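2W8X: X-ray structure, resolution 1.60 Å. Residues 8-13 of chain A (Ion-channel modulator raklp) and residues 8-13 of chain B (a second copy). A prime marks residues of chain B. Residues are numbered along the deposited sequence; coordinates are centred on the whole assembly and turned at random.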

# COMPACT_ATOMS: atom_id res chain seq x y z
N GLY A 8 -1.73 7.11 10.98
CA GLY A 8 -3.06 6.56 10.95
C GLY A 8 -3.33 5.72 9.72
O GLY A 8 -2.47 5.58 8.89
N PRO A 9 -4.53 5.13 9.64
CA PRO A 9 -4.84 4.28 8.52
C PRO A 9 -5.11 5.04 7.25
O PRO A 9 -5.33 6.26 7.28
N CYS A 10 -5.06 4.31 6.15
CA CYS A 10 -5.33 4.88 4.85
C CYS A 10 -6.63 4.36 4.35
O CYS A 10 -6.78 3.17 4.08
N SER A 11 -7.56 5.27 4.15
CA SER A 11 -8.83 4.91 3.53
C SER A 11 -8.66 4.61 2.06
O SER A 11 -7.66 5.00 1.44
N GLN A 12 -9.67 3.99 1.45
CA GLN A 12 -9.62 3.72 0.03
C GLN A 12 -9.51 5.02 -0.78
O GLN A 12 -8.79 5.06 -1.79
N ARG A 13 -10.14 6.12 -0.31
CA ARG A 13 -10.01 7.42 -0.95
C ARG A 13 -8.56 7.96 -0.86
O ARG A 13 -8.05 8.49 -1.83
N GLY B 8 -8.13 -7.03 -6.82
CA GLY B 8 -9.19 -6.38 -6.08
C GLY B 8 -8.63 -5.48 -4.99
O GLY B 8 -7.42 -5.35 -4.91
N PRO B 9 -9.50 -4.90 -4.13
CA PRO B 9 -9.07 -3.99 -3.09
C PRO B 9 -8.46 -4.76 -1.94
O PRO B 9 -8.68 -5.97 -1.82
N CYS B 10 -7.69 -4.07 -1.12
CA CYS B 10 -7.19 -4.64 0.11
C CYS B 10 -7.88 -4.00 1.29
O CYS B 10 -7.66 -2.83 1.58
N SER B 11 -8.70 -4.78 1.97
CA SER B 11 -9.32 -4.35 3.21
C SER B 11 -8.28 -4.14 4.31
O SER B 11 -7.16 -4.63 4.23
N GLN B 12 -8.65 -3.38 5.33
CA GLN B 12 -7.78 -3.25 6.49
C GLN B 12 -7.44 -4.62 7.06
O GLN B 12 -6.30 -4.85 7.47
N ARG B 13 -8.40 -5.54 7.05
CA ARG B 13 -8.18 -6.92 7.48
C ARG B 13 -7.04 -7.57 6.69
O ARG B 13 -6.13 -8.22 7.26

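The two stretches run nearly antiparallel, their end-to-end directions 158° apart, so that Pro9 lies across from Gln12′ and Gln12 from Pro9′. In each pair the CA atoms are 8.3 Å apart, a gap too wide for backbone-to-backbone bonding but one that a long polar side chain can bridge. The contact is small, burying 181 Å² in all, and glutamine supplies most of it from each side.

Along chain B, Gly8′ is buried yet takes no part in the contact. With no side chain, it avoids crowding the next ring: an ideal CB here would clash with CD of Pro9′ at 2.8 Å.

Pro9′ directs its CA-to-CB bond toward the chain A stretch. Its ring, puckered C-gamma endo, offers a compact nonpolar surface, and CB of Pro9′ lies 4.2 Å from OE1 of Gln12. This is packing rather than polar bonding, and the rigid ring suits an extended segment with phi near -77°.

Cys10′ contributes chiefly through its backbone. Its side chain leaves sideways in the m rotamer (chi1 -66°) and is covalently bonded to a group elsewhere in the structure; CB of Cys10′ comes no nearer to the other stretch than 5.7 Å, at NE2 of Gln12. Its backbone engages the carboxamide of Gln12 twice, once directly and once through water. The carbonyl O of Cys10′ accepts a hydrogen bond from NE2 of Gln12 at 3.2 Å, while N of Cys10′ donates to water 2 at 2.9 Å; that water in turn donates to OE1 of Gln12 at 2.7 Å. Gln12 starts sideways at CA-to-CB, but its end comes nearer (chi1 -57°, chi2 -64°, both m).

The CA-to-CB bond of Ser11′ points away from the chain A stretch. In the p rotamer (chi1 70°), its short hydroxyl side chain serves as an N-cap, bonding to a backbone N just past the stretch.

Gln12′ makes the reciprocal contacts. Its CA-to-CB bond points sideways, but two successive m torsions (chi1 -63°, chi2 -51°) help bring the carboxamide nearer to the chain A stretch. There NE2 of Gln12′ donates a weak hydrogen bond to O of Cys10 at 3.2 Å, with an N-H...O angle of 132°, whereas OE1 of Gln12′ accepts from water 1 at 2.7 Å. Water 1 also accepts from N of Cys10 at 2.9 Å, and OE1 of Gln12′ lies 4.2 Å from CB of Pro9. Having both donor and acceptor at the end of a flexible chain suits glutamine to this role.

Arg13′ is out of reach, its extended side chain (chi1 to chi3 all t) touching a crystal neighbour instead.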

# COMPACT_ATOMS: atom_id res chain seq x y z
CB PRO A 9 -6.12 3.58 8.95
CG PRO A 9 -6.72 4.46 9.90
CD PRO A 9 -5.62 5.13 10.63
CB CYS A 10 -4.25 4.46 3.85
SG CYS A 10 -2.59 5.15 4.24
CB SER A 11 -9.83 6.05 3.71
OG SER A 11 -9.47 7.18 2.95
CB GLN A 12 -10.77 2.79 -0.42
CG GLN A 12 -10.82 1.46 0.32
CD GLN A 12 -9.61 0.56 0.10
OE1 GLN A 12 -9.15 0.38 -1.02
NE2 GLN A 12 -9.10 -0.02 1.19
CB ARG A 13 -10.95 8.46 -0.35
CG ARG A 13 -12.37 8.27 -0.77
CD ARG A 13 -13.25 9.42 -0.22
NE ARG A 13 -12.95 10.68 -0.87
CZ ARG A 13 -13.33 11.89 -0.45
NH1 ARG A 13 -14.06 12.03 0.67
NH2 ARG A 13 -12.97 12.96 -1.13
CB PRO B 9 -10.38 -3.35 -2.64
CG PRO B 9 -11.34 -4.40 -2.85
CD PRO B 9 -10.95 -5.12 -4.07
CB CYS B 10 -5.68 -4.42 0.21
SG CYS B 10 -4.70 -5.28 -1.03
CB SER B 11 -10.35 -5.38 3.64
OG SER B 11 -9.71 -6.57 4.07
CB GLN B 12 -8.43 -2.36 7.56
CG GLN B 12 -8.69 -0.92 7.13
CD GLN B 12 -7.50 -0.21 6.53
OE1 GLN B 12 -6.40 -0.18 7.11
NE2 GLN B 12 -7.71 0.39 5.36
CB ARG B 13 -9.48 -7.76 7.28
CG ARG B 13 -9.32 -9.28 7.41
CD ARG B 13 -10.55 -10.07 7.03
NE ARG B 13 -10.35 -11.48 7.36
CZ ARG B 13 -11.15 -12.48 6.98
NH1 ARG B 13 -12.24 -12.24 6.25
NH2 ARG B 13 -10.85 -13.73 7.33
O HOH W 1 -4.45 1.43 6.18
O HOH W 2 -7.17 -1.25 -1.75